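Local coordinates for protein putative phosphohistidine phosphatase, SixA (PDB 4HBZ) that is probably a phosphatase of the histidine phosphatase superfamily, likely removing phosphate from phosphohistidine in proteins, at residues A[19-24]-A[112-117]; A[160-165]-A[176-181]; A[63-68]-A[107-112]; A[129-134]-A[169-174]; A[55-60]-A[81-86]. All coordinates share one frame; numbering follows the deposited sequence.

From the N terminus, segment 19-24 opens interaction 1, which closes only at 112-117, so strand 20-26 lies beside strand 114-119 with much of the family fold in the loop between. Nested in that loop, interaction 5 joins the end of helix 43-59 to the turn after helix 72-81, and interaction 3 brings the start of strand 65-69 under the loop before strand 114-119; these two cross, and interaction 3 shares Ala112 with interaction 1. Beyond, interactions 4 and 2 also cross: 129-134 meets 169-174 between helices, while 160-165 pairs antiparallel with 176-181, helix 171-174 lying in the connection, and adds the edge strand, strand 159-164 bordering strand 20-26.

Interaction 1. Residues A[19-24]-A[112-117]; sequences ARTLVL and ASTVLV. With GOL (glycerol), chain E.
Thr21 and Thr114 stand side by side on one face of the sheet, pointing the same way, with CB of Thr21 4.1 Å from OG1 of Thr114. Further along that face Val23 and Leu116 approach at a slant, and CG1 of Val23 meets CD1 of Leu116 at 3.5 Å. Leu22, Leu24, Val115 and Val117 occupy the opposite face. There the CG of Leu22 is anti to its backbone N (chi1 179°), and its CD1 comes within 4.1 Å of CG2 of Val117. Leu24 instead runs alongside Val117, its CD2 3.8 Å from that same CG2. The two backbones are neighbouring parallel strands in the core of an alpha/beta sandwich, joined by four bonds that alternate from strand to strand: Thr21 N to Ser113 O, Val115 N to Thr21 O, Val23 N to Val115 O and Val117 N to Val23 O, the last at 2.8 Å. Helix 123-138 covers the leucine and valine face through Leu131 and Ile124, while Leu60 touches Val23 on the other. The arginine-histidine motif of this family, which in relatives carries the phosphorylated histidine, falls at the C-terminal end of strand 20-26. At the other end, in the conformer described, the extended Arg20 lays its guanidinium under a glycerol, whose C2 sits over the centre of the group, 3.9 Å from CZ.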
# COMPACT_ATOMS: atom_id res chain seq x y z
N ALA A 19 -3.21 17.40 -0.89
CA ALA A 19 -3.31 16.06 -0.38
C ALA A 19 -2.19 15.19 -0.94
O ALA A 19 -1.78 15.32 -2.12
CB ALA A 19 -4.63 15.48 -0.79
N ARG A 20 -1.74 14.27 -0.13
CA ARG A 20 -0.78 13.26 -0.52
C ARG A 20 -1.52 11.97 -0.80
O ARG A 20 -2.61 11.74 -0.24
CB ARG A 20 0.21 13.07 0.61
CG ARG A 20 1.14 14.25 0.72
CD ARG A 20 1.95 14.18 1.99
NE ARG A 20 2.79 15.35 2.06
CZ ARG A 20 2.33 16.54 2.43
NH1 ARG A 20 1.03 16.70 2.73
NH2 ARG A 20 3.15 17.57 2.46
N THR A 21 -0.96 11.14 -1.69
CA THR A 21 -1.60 9.89 -2.11
C THR A 21 -0.77 8.71 -1.66
O THR A 21 0.43 8.66 -1.94
CB THR A 21 -1.74 9.84 -3.63
OG1 THR A 21 -2.55 10.96 -4.09
CG2 THR A 21 -2.33 8.56 -4.09
N LEU A 22 -1.41 7.83 -0.94
CA LEU A 22 -0.80 6.61 -0.45
C LEU A 22 -1.42 5.39 -1.07
O LEU A 22 -2.65 5.27 -1.10
CB LEU A 22 -1.00 6.53 1.07
CG LEU A 22 -0.46 5.30 1.75
CD1 LEU A 22 1.05 5.23 1.64
CD2 LEU A 22 -0.87 5.26 3.24
N VAL A 23 -0.62 4.50 -1.63
CA VAL A 23 -1.10 3.28 -2.24
C VAL A 23 -0.56 2.12 -1.39
O VAL A 23 0.67 2.00 -1.21
CB VAL A 23 -0.64 3.09 -3.69
CG1 VAL A 23 -1.25 1.82 -4.26
CG2 VAL A 23 -1.07 4.30 -4.52
N LEU A 24 -1.46 1.33 -0.84
CA LEU A 24 -1.13 0.18 -0.03
C LEU A 24 -1.43 -1.09 -0.82
O LEU A 24 -2.60 -1.35 -1.08
CB LEU A 24 -1.89 0.20 1.28
CG LEU A 24 -1.67 1.33 2.25
CD1 LEU A 24 -2.54 1.21 3.46
CD2 LEU A 24 -0.17 1.41 2.60
N ALA A 112 7.68 13.98 -1.12
CA ALA A 112 6.98 12.98 -1.96
C ALA A 112 5.50 13.25 -1.96
O ALA A 112 4.90 13.51 -0.91
CB ALA A 112 7.25 11.56 -1.48
N SER A 113 4.89 13.21 -3.14
CA SER A 113 3.45 13.40 -3.24
C SER A 113 2.69 12.07 -3.26
O SER A 113 1.55 11.99 -2.77
CB SER A 113 3.08 14.21 -4.46
OG SER A 113 3.74 15.46 -4.43
N THR A 114 3.32 11.05 -3.82
CA THR A 114 2.68 9.72 -4.02
C THR A 114 3.65 8.63 -3.56
O THR A 114 4.79 8.57 -4.02
CB THR A 114 2.32 9.52 -5.50
OG1 THR A 114 1.59 10.68 -5.95
CG2 THR A 114 1.49 8.29 -5.74
N VAL A 115 3.20 7.86 -2.60
CA VAL A 115 3.96 6.74 -2.02
C VAL A 115 3.25 5.42 -2.22
O VAL A 115 2.07 5.33 -1.97
CB VAL A 115 4.23 6.97 -0.52
CG1 VAL A 115 4.90 5.78 0.10
CG2 VAL A 115 5.05 8.23 -0.30
N LEU A 116 3.99 4.41 -2.69
CA LEU A 116 3.49 3.06 -2.83
C LEU A 116 4.17 2.17 -1.79
O LEU A 116 5.40 2.19 -1.68
CB LEU A 116 3.86 2.57 -4.24
CG LEU A 116 3.58 1.08 -4.52
CD1 LEU A 116 2.10 0.70 -4.37
CD2 LEU A 116 4.09 0.67 -5.92
N VAL A 117 3.38 1.36 -1.12
CA VAL A 117 3.86 0.35 -0.18
C VAL A 117 3.52 -1.01 -0.74
O VAL A 117 2.37 -1.25 -1.06
CB VAL A 117 3.22 0.51 1.20
CG1 VAL A 117 3.70 -0.55 2.20
CG2 VAL A 117 3.47 1.92 1.76
C1 GOL E . 0.39 17.78 -1.88
O1 GOL E . 0.59 17.20 -3.16
C2 GOL E . 1.76 17.69 -1.20
O2 GOL E . 2.69 17.04 -2.14
C3 GOL E . 2.23 19.07 -0.72
O3 GOL E . 1.28 19.66 0.20
O HOH W 1 4.52 15.87 0.28

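Interaction 2. Residues A[160-165]-A[176-181]; sequences AVLSTT and AELQLV
The carbonyl oxygen of Val161 takes two backbone N-H groups from the facing strand: Gln179 N at 2.8 Å, lying in the carbonyl plane, and Leu180 N at 3.3 Å, a weaker bond. Val161 returns a nearly straight bond from its own N to Leu180 O, at 2.8 Å and 173°. Two residues thus stand against one, which makes a classic beta bulge in an antiparallel pair. Past it the register has moved by one residue, and Ser163 forms the regular hydrogen-bonded pair with Glu177, Ser163 N giving to Glu177 O and Glu177 N to Ser163 O. Strand 177-182 is the outermost of the mixed sheet, and strand 159-164 sits between it and strand 20-26, bonded there through Leu22 and Leu24. The bulge turns the side chain of Gln179 toward Val161, where its CB lies 3.4 Å from Val161 O; the chain then bends at chi2 (-52°), and NE2 passes 3.8 Å from CB of Ser163 while giving a weak bond back to Glu177 O. Leu180 has its CG between the backbone N and the carbonyl carbon (chi1 60°), and its CD1 packs beside CG2 of Val161 at 3.7 Å, both side chains pointing the same way. On the other face, CD1 of Leu178 reaches over to CB of Ala160 at 3.9 Å, and Leu162 sets its CB against CB of Ala176. Val132 of helix 123-138 covers Leu162 and Leu178 on that face.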
# COMPACT_ATOMS: atom_id res chain seq x y z
N ALA A 160 -5.14 -0.52 -2.23
CA ALA A 160 -6.01 0.59 -1.76
C ALA A 160 -5.32 1.91 -1.99
O ALA A 160 -4.08 2.02 -1.83
CB ALA A 160 -6.30 0.44 -0.28
N VAL A 161 -6.08 2.89 -2.42
CA VAL A 161 -5.60 4.23 -2.65
C VAL A 161 -6.24 5.14 -1.62
O VAL A 161 -7.47 5.17 -1.48
CB VAL A 161 -5.96 4.75 -4.05
CG1 VAL A 161 -5.40 6.17 -4.28
CG2 VAL A 161 -5.51 3.78 -5.14
N LEU A 162 -5.39 5.82 -0.84
CA LEU A 162 -5.83 6.70 0.21
C LEU A 162 -5.24 8.09 0.03
O LEU A 162 -4.25 8.24 -0.65
CB LEU A 162 -5.44 6.16 1.58
CG LEU A 162 -5.89 4.73 1.89
CD1 LEU A 162 -4.78 3.74 1.62
CD2 LEU A 162 -6.39 4.59 3.32
N SER A 163 -5.88 9.09 0.63
CA SER A 163 -5.45 10.45 0.52
C SER A 163 -5.39 11.04 1.92
O SER A 163 -6.30 10.84 2.75
CB SER A 163 -6.47 11.22 -0.31
OG SER A 163 -6.03 12.52 -0.49
N THR A 164 -4.34 11.84 2.15
CA THR A 164 -4.15 12.51 3.46
C THR A 164 -3.71 13.94 3.23
O THR A 164 -2.89 14.23 2.34
CB THR A 164 -3.18 11.76 4.38
OG1 THR A 164 -3.17 12.37 5.70
CG2 THR A 164 -1.79 11.72 3.87
N THR A 165 -4.16 14.83 4.11
CA THR A 165 -3.59 16.15 4.13
C THR A 165 -2.44 16.29 5.09
O THR A 165 -1.78 17.35 5.07
CB THR A 165 -4.63 17.23 4.41
OG1 THR A 165 -5.24 16.99 5.69
CG2 THR A 165 -5.65 17.26 3.27
N ALA A 176 -5.92 8.71 6.97
CA ALA A 176 -6.09 9.00 5.53
C ALA A 176 -7.47 8.50 5.14
O ALA A 176 -7.96 7.54 5.70
CB ALA A 176 -5.02 8.33 4.70
N GLU A 177 -8.04 9.12 4.12
CA GLU A 177 -9.36 8.74 3.63
C GLU A 177 -9.21 7.79 2.46
O GLU A 177 -8.37 7.98 1.58
CB GLU A 177 -10.10 9.98 3.14
CG GLU A 177 -10.51 10.93 4.28
CD GLU A 177 -11.40 12.03 3.74
OE1 GLU A 177 -12.58 11.74 3.33
OE2 GLU A 177 -10.91 13.17 3.66
N LEU A 178 -10.05 6.77 2.46
CA LEU A 178 -9.99 5.76 1.41
C LEU A 178 -10.67 6.27 0.17
O LEU A 178 -11.89 6.65 0.23
CB LEU A 178 -10.66 4.50 1.91
CG LEU A 178 -10.71 3.31 0.96
CD1 LEU A 178 -9.30 2.82 0.59
CD2 LEU A 178 -11.44 2.18 1.64
N GLN A 179 -9.96 6.25 -0.95
CA GLN A 179 -10.48 6.67 -2.25
C GLN A 179 -11.05 5.50 -3.05
O GLN A 179 -12.11 5.63 -3.68
CB GLN A 179 -9.41 7.43 -3.08
CG GLN A 179 -8.81 8.65 -2.39
CD GLN A 179 -9.87 9.59 -1.88
OE1 GLN A 179 -10.68 10.10 -2.66
NE2 GLN A 179 -9.94 9.78 -0.56
N LEU A 180 -10.30 4.41 -3.06
CA LEU A 180 -10.68 3.23 -3.82
C LEU A 180 -9.89 2.03 -3.41
O LEU A 180 -8.76 2.13 -2.92
CB LEU A 180 -10.58 3.47 -5.31
CG LEU A 180 -9.28 3.83 -5.89
CD1 LEU A 180 -8.72 2.57 -6.58
CD2 LEU A 180 -9.43 4.93 -6.94
N VAL A 181 -10.49 0.86 -3.67
CA VAL A 181 -9.81 -0.41 -3.56
C VAL A 181 -9.94 -1.07 -4.94
O VAL A 181 -11.07 -1.23 -5.44
CB VAL A 181 -10.36 -1.30 -2.43
CG1 VAL A 181 -9.58 -2.63 -2.35
CG2 VAL A 181 -10.37 -0.57 -1.10
O HOH W 2 -8.16 13.30 3.50

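Interaction 3. Residues A[63-68]-A[107-112]; sequences VDVVVC and AVPADA
Val65, in the conformer described, spreads its two methyls over the loop 107-112: CG1 touches CG1 of Val108 at 3.7 Å, while CG2 touches both CD of Pro109, 4.0 Å away, and CB of Ala112. This is where, in the alpha/beta sandwich, the connection from helix 98-106 to strand 114-119 passes over the beginning of strand 65-69. Val67, two residues on and pointing to the same side as Val65, adds its CG2 to CG1 of Val108 at 3.9 Å, so that one methyl of Val108 bridges both strand residues. The CG1 of Val108 is anti to its carbonyl carbon (chi1 -58°), which turns that methyl onto the strand. All these contacts are apolar; the valine pairs and Val65 with Pro109 approach at a slant.

The next shell holds the loop in shape. A type I beta turn runs from Pro109 to Ala112, closed by Ala112 N to Pro109 O at 3.0 Å, and it brings the ring of Pro109 and the methyl of Ala112 round to face Val65 together. Trp168 lies against Val108 and gives its indole N-H to Ala112 O. Further toward the start of the strand, Asp64 brings its CB to 4.0 Å from CB of Ala112. Its carboxylate continues past the loop residue to the backbone beyond, where OD2 accepts from both Ser113 N and Thr114 N.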
# COMPACT_ATOMS: atom_id res chain seq x y z
N VAL A 63 4.32 7.59 -9.11
CA VAL A 63 4.79 7.27 -7.77
C VAL A 63 6.18 7.92 -7.58
O VAL A 63 7.07 7.80 -8.40
CB VAL A 63 4.84 5.74 -7.55
CG1 VAL A 63 5.59 5.38 -6.28
CG2 VAL A 63 3.43 5.17 -7.53
N ASP A 64 6.37 8.54 -6.40
CA ASP A 64 7.65 9.17 -6.08
C ASP A 64 8.59 8.25 -5.32
O ASP A 64 9.82 8.28 -5.53
CB ASP A 64 7.48 10.46 -5.28
CG ASP A 64 6.66 11.48 -6.03
OD1 ASP A 64 7.10 11.87 -7.17
OD2 ASP A 64 5.56 11.85 -5.54
N VAL A 65 8.02 7.45 -4.42
CA VAL A 65 8.79 6.61 -3.49
C VAL A 65 8.04 5.30 -3.27
O VAL A 65 6.81 5.31 -3.12
CB VAL A 65 8.97 7.33 -2.14
CG1 VAL A 65 9.71 6.47 -1.14
CG2 VAL A 65 9.70 8.66 -2.34
N VAL A 66 8.76 4.18 -3.28
CA VAL A 66 8.17 2.88 -2.98
C VAL A 66 8.88 2.40 -1.71
O VAL A 66 10.12 2.54 -1.58
CB VAL A 66 8.43 1.87 -4.09
CG1 VAL A 66 7.77 0.54 -3.78
CG2 VAL A 66 7.90 2.41 -5.40
N VAL A 67 8.08 1.86 -0.79
CA VAL A 67 8.59 1.10 0.37
C VAL A 67 8.15 -0.35 0.12
O VAL A 67 6.93 -0.62 -0.04
CB VAL A 67 8.08 1.61 1.73
CG1 VAL A 67 8.88 0.95 2.83
CG2 VAL A 67 8.17 3.16 1.80
N CYS A 68 9.10 -1.28 0.06
CA CYS A 68 8.82 -2.63 -0.39
C CYS A 68 9.45 -3.68 0.51
O CYS A 68 10.61 -3.58 0.85
CB CYS A 68 9.37 -2.78 -1.81
SG CYS A 68 8.93 -4.32 -2.68
N ALA A 107 9.16 7.96 7.22
CA ALA A 107 10.53 8.27 6.96
C ALA A 107 10.86 8.64 5.48
O ALA A 107 12.01 9.01 5.19
CB ALA A 107 11.43 7.10 7.43
N VAL A 108 9.87 8.53 4.57
CA VAL A 108 10.12 8.84 3.16
C VAL A 108 10.44 10.33 3.00
O VAL A 108 10.13 11.17 3.88
CB VAL A 108 8.91 8.49 2.24
CG1 VAL A 108 8.61 7.01 2.39
CG2 VAL A 108 7.73 9.37 2.45
N PRO A 109 11.07 10.69 1.90
CA PRO A 109 11.30 12.13 1.62
C PRO A 109 10.03 12.92 1.76
O PRO A 109 8.99 12.59 1.22
CB PRO A 109 11.84 12.13 0.20
CG PRO A 109 12.55 10.80 0.10
CD PRO A 109 11.73 9.83 0.90
N ALA A 110 10.07 13.97 2.55
CA ALA A 110 8.89 14.65 2.96
C ALA A 110 8.14 15.24 1.79
O ALA A 110 6.93 15.34 1.89
CB ALA A 110 9.26 15.78 3.92
N ASP A 111 8.82 15.63 0.71
CA ASP A 111 8.13 16.28 -0.39
C ASP A 111 7.53 15.28 -1.38
O ASP A 111 6.94 15.69 -2.38
CB ASP A 111 9.07 17.23 -1.16
CG ASP A 111 9.48 18.44 -0.33
OD1 ASP A 111 8.72 18.82 0.59
OD2 ASP A 111 10.57 19.01 -0.62
N ALA A 112 7.68 13.98 -1.12
CA ALA A 112 6.98 12.98 -1.96
C ALA A 112 5.50 13.25 -1.96
O ALA A 112 4.90 13.51 -0.91
CB ALA A 112 7.25 11.56 -1.48

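Interaction 4. Residues A[129-134]-A[169-174]; sequences WELVRQ and ADLAQA
Gln134 leaves helix 123-138 with CG anti to its backbone N (chi1 -177°) and then bends at chi2 (69°), which carries its amide over toward the end of the short helix 171-174. Helix 123-138 here packs beside that single-turn helix, on the face of the alpha/beta sandwich where Leu22 of strand 20-26 lies beneath both. NE2 of Gln134 donates to Gln173 O at 2.9 Å; the bond is bent (147° at the hydrogen), and the donor sits tilted out of the carbonyl plane. CG of Gln134 also rests close to the carbonyls, 3.4 Å from Ala172 O. Gln173 O has a second donor in Asn138 ND2, one helical turn on from Gln134. An alanine in place of Gln134 would probably cost Gln173 O one of its two side-chain donors and open a gap over the Ala172 carbonyl. Deeper in, Leu131 and Leu171 meet with their side chains at about a right angle, and Leu102 of helix 98-106 touches both. CD2 of Leu131 carries this pair: it lies 3.7 Å from CG of Leu171, 3.9 Å from its CD1 and 3.6 Å from the carbonyl oxygen of the same residue.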
# COMPACT_ATOMS: atom_id res chain seq x y z
N TRP A 129 -7.12 0.12 7.18
CA TRP A 129 -8.27 0.24 8.04
C TRP A 129 -7.98 1.20 9.20
O TRP A 129 -8.80 2.06 9.50
CB TRP A 129 -8.66 -1.15 8.52
CG TRP A 129 -9.92 -1.16 9.23
CD1 TRP A 129 -11.17 -1.21 8.68
CD2 TRP A 129 -10.10 -1.08 10.65
NE1 TRP A 129 -12.12 -1.20 9.68
CE2 TRP A 129 -11.48 -1.11 10.89
CE3 TRP A 129 -9.21 -0.99 11.73
CZ2 TRP A 129 -12.01 -1.07 12.18
CZ3 TRP A 129 -9.74 -0.95 13.02
CH2 TRP A 129 -11.12 -0.98 13.23
N GLU A 130 -6.81 1.09 9.81
CA GLU A 130 -6.48 2.00 10.89
C GLU A 130 -6.39 3.44 10.45
O GLU A 130 -6.83 4.35 11.17
CB GLU A 130 -5.21 1.58 11.60
CG GLU A 130 -5.39 0.32 12.40
CD GLU A 130 -4.43 0.18 13.56
OE1 GLU A 130 -3.53 1.01 13.75
OE2 GLU A 130 -4.67 -0.77 14.33
N LEU A 131 -5.85 3.65 9.26
CA LEU A 131 -5.77 5.01 8.74
C LEU A 131 -7.15 5.61 8.49
O LEU A 131 -7.43 6.79 8.80
CB LEU A 131 -4.95 5.05 7.43
CG LEU A 131 -3.44 4.81 7.60
CD1 LEU A 131 -2.78 4.71 6.24
CD2 LEU A 131 -2.74 5.83 8.48
N VAL A 132 -8.04 4.78 7.93
CA VAL A 132 -9.43 5.23 7.68
C VAL A 132 -10.11 5.60 8.98
O VAL A 132 -10.78 6.64 9.08
CB VAL A 132 -10.22 4.18 6.88
CG1 VAL A 132 -11.73 4.43 6.94
CG2 VAL A 132 -9.68 4.14 5.48
N ARG A 133 -10.00 4.75 9.99
CA ARG A 133 -10.69 5.02 11.25
C ARG A 133 -10.14 6.25 11.93
O ARG A 133 -10.87 6.98 12.57
CB ARG A 133 -10.58 3.78 12.13
CG ARG A 133 -11.29 2.53 11.58
CD ARG A 133 -12.62 2.72 10.80
NE ARG A 133 -13.71 2.96 11.72
CZ ARG A 133 -15.02 2.99 11.41
NH1 ARG A 133 -15.47 2.77 10.15
NH2 ARG A 133 -15.89 3.23 12.38
N GLN A 134 -8.83 6.47 11.84
CA GLN A 134 -8.22 7.68 12.44
C GLN A 134 -8.72 8.93 11.75
O GLN A 134 -9.00 9.95 12.38
CB GLN A 134 -6.69 7.56 12.39
CG GLN A 134 -5.94 8.71 13.06
CD GLN A 134 -6.08 8.75 14.59
OE1 GLN A 134 -6.32 7.75 15.25
NE2 GLN A 134 -5.82 9.89 15.14
N ALA A 169 5.20 12.17 7.95
CA ALA A 169 5.63 11.85 9.28
C ALA A 169 4.44 11.73 10.27
O ALA A 169 4.51 11.03 11.30
CB ALA A 169 6.64 12.87 9.75
N ASP A 170 3.34 12.42 9.92
CA ASP A 170 2.21 12.54 10.82
C ASP A 170 1.09 11.55 10.47
O ASP A 170 0.04 11.64 11.02
CB ASP A 170 1.65 13.97 10.71
CG ASP A 170 2.60 15.04 11.30
OD1 ASP A 170 3.48 14.63 12.06
OD2 ASP A 170 2.37 16.22 11.08
N LEU A 171 1.34 10.64 9.53
CA LEU A 171 0.28 9.79 9.03
C LEU A 171 -0.46 9.02 10.08
O LEU A 171 -1.70 8.90 10.02
CB LEU A 171 0.87 8.89 7.91
CG LEU A 171 -0.02 7.97 7.17
CD1 LEU A 171 -1.10 8.67 6.39
CD2 LEU A 171 0.84 7.09 6.27
N ALA A 172 0.21 8.49 11.08
CA ALA A 172 -0.46 7.75 12.10
C ALA A 172 -1.49 8.58 12.85
O ALA A 172 -2.57 8.08 13.18
CB ALA A 172 0.53 7.10 13.04
N GLN A 173 -1.19 9.85 13.08
CA GLN A 173 -2.11 10.73 13.79
C GLN A 173 -3.18 11.32 12.86
O GLN A 173 -4.31 11.59 13.30
CB GLN A 173 -1.35 11.88 14.49
CG GLN A 173 -0.45 11.41 15.63
CD GLN A 173 0.71 10.51 15.17
OE1 GLN A 173 1.40 10.76 14.13
NE2 GLN A 173 0.90 9.40 15.93
N ALA A 174 -2.78 11.65 11.61
CA ALA A 174 -3.65 12.35 10.66
C ALA A 174 -4.66 11.36 10.05
O ALA A 174 -5.83 11.75 9.76
CB ALA A 174 -2.85 12.99 9.55

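Interaction 5. Residues A[55-60]-A[81-86]; sequences WLRGHL and TGISAQ
Arg57, in the last turn of helix 43-59, comes closest to the segment 81-86 at Ile83, CA to CA 7.4 Å, where the chain has just left helix 72-81 through Gly82 with its positive phi of 73°. The arginine bends at chi3 (-77°) and presents the side of its guanidinium to Thr81 O. Both NE, at 2.9 Å, and NH1, at 3.2 Å, donate to that one oxygen, which lies in the guanidinium plane; NE approaches in the carbonyl plane, NH1 from above it. A CB on Gly82 would point toward Arg57 and probably crowd NH1, and the positive phi favours glycine as well. Thr81 OG1 accepts from Ile83 N at 3.2 Å, an ST turn, and also bonds to Leu78 O. The aliphatic part of Arg57 crosses Ile83, with CG 4.0 Å from CG1. Ile83 then sets its CD1 against CD1 of Leu56 at 3.9 Å, the two chains at about a right angle; Leu56 itself reaches Val23 of the central sheet. With the arginine's positive charge close to Thr81 O, near the C-terminal end of helix 72-81, the bonds would probably gain from the negative end of that helix's dipole.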
# COMPACT_ATOMS: atom_id res chain seq x y z
N TRP A 55 -2.78 0.07 -14.31
CA TRP A 55 -3.83 0.90 -13.73
C TRP A 55 -3.23 2.06 -12.99
O TRP A 55 -3.60 3.20 -13.24
CB TRP A 55 -4.75 0.08 -12.81
CG TRP A 55 -5.99 0.88 -12.44
CD1 TRP A 55 -7.17 0.78 -13.02
CD2 TRP A 55 -6.11 1.84 -11.40
NE1 TRP A 55 -8.04 1.66 -12.45
CE2 TRP A 55 -7.42 2.31 -11.43
CE3 TRP A 55 -5.24 2.36 -10.45
CZ2 TRP A 55 -7.88 3.31 -10.55
CZ3 TRP A 55 -5.70 3.34 -9.58
CH2 TRP A 55 -7.00 3.79 -9.66
N LEU A 56 -2.27 1.80 -12.12
CA LEU A 56 -1.61 2.86 -11.32
C LEU A 56 -0.98 3.90 -12.23
O LEU A 56 -1.17 5.10 -11.99
CB LEU A 56 -0.54 2.26 -10.41
CG LEU A 56 -1.11 1.45 -9.23
CD1 LEU A 56 -0.02 0.60 -8.59
CD2 LEU A 56 -1.80 2.35 -8.21
N ARG A 57 -0.25 3.47 -13.25
CA ARG A 57 0.42 4.43 -14.13
C ARG A 57 -0.55 5.19 -15.04
O ARG A 57 -0.21 6.25 -15.56
CB ARG A 57 1.51 3.74 -14.95
CG ARG A 57 2.67 3.29 -14.07
CD ARG A 57 3.79 2.64 -14.84
NE ARG A 57 3.51 1.26 -15.24
CZ ARG A 57 3.11 0.85 -16.43
NH1 ARG A 57 2.93 -0.46 -16.62
NH2 ARG A 57 2.92 1.68 -17.43
N GLY A 58 -1.74 4.66 -15.26
CA GLY A 58 -2.73 5.34 -16.05
C GLY A 58 -3.66 6.25 -15.29
O GLY A 58 -4.30 7.11 -15.91
N HIS A 59 -3.79 6.06 -13.98
CA HIS A 59 -4.82 6.72 -13.21
C HIS A 59 -4.40 7.58 -12.04
O HIS A 59 -5.14 8.49 -11.63
CB HIS A 59 -5.82 5.69 -12.66
CG HIS A 59 -6.64 5.04 -13.70
ND1 HIS A 59 -6.24 3.92 -14.39
CD2 HIS A 59 -7.84 5.39 -14.22
CE1 HIS A 59 -7.18 3.58 -15.26
NE2 HIS A 59 -8.16 4.45 -15.16
N LEU A 60 -3.19 7.35 -11.51
CA LEU A 60 -2.66 8.14 -10.38
C LEU A 60 -1.45 8.92 -10.81
O LEU A 60 -0.78 8.57 -11.75
CB LEU A 60 -2.26 7.21 -9.23
CG LEU A 60 -3.35 6.37 -8.58
CD1 LEU A 60 -2.75 5.68 -7.35
CD2 LEU A 60 -4.57 7.17 -8.25
N THR A 81 4.96 -4.14 -12.03
CA THR A 81 4.17 -2.92 -12.18
C THR A 81 4.75 -1.98 -13.17
O THR A 81 4.05 -1.08 -13.66
CB THR A 81 3.98 -2.12 -10.85
OG1 THR A 81 5.24 -1.57 -10.46
CG2 THR A 81 3.36 -2.86 -9.77
N GLY A 82 6.05 -2.08 -13.44
CA GLY A 82 6.68 -1.15 -14.33
C GLY A 82 6.92 0.26 -13.80
O GLY A 82 7.28 1.16 -14.58
N ILE A 83 6.65 0.46 -12.51
CA ILE A 83 6.89 1.72 -11.84
C ILE A 83 8.37 1.92 -11.57
O ILE A 83 9.01 1.06 -10.93
CB ILE A 83 6.06 1.74 -10.56
CG1 ILE A 83 4.55 1.79 -10.93
CG2 ILE A 83 6.38 2.95 -9.66
CD1 ILE A 83 3.59 1.51 -9.78
N SER A 84 8.89 3.04 -12.07
CA SER A 84 10.26 3.46 -11.88
C SER A 84 10.16 4.59 -10.86
O SER A 84 9.57 5.65 -11.12
CB SER A 84 10.87 3.93 -13.21
OG SER A 84 12.21 4.36 -13.06
N ALA A 85 10.68 4.36 -9.68
CA ALA A 85 10.68 5.36 -8.63
C ALA A 85 11.83 5.00 -7.72
O ALA A 85 12.47 3.99 -7.91
CB ALA A 85 9.36 5.36 -7.88
N GLN A 86 12.12 5.82 -6.75
CA GLN A 86 13.14 5.41 -5.79
C GLN A 86 12.51 4.35 -4.88
O GLN A 86 11.36 4.52 -4.47
CB GLN A 86 13.70 6.59 -5.01
CG GLN A 86 12.72 7.49 -4.32
CD GLN A 86 13.41 8.69 -3.58
OE1 GLN A 86 14.08 8.50 -2.57
NE2 GLN A 86 13.23 9.91 -4.10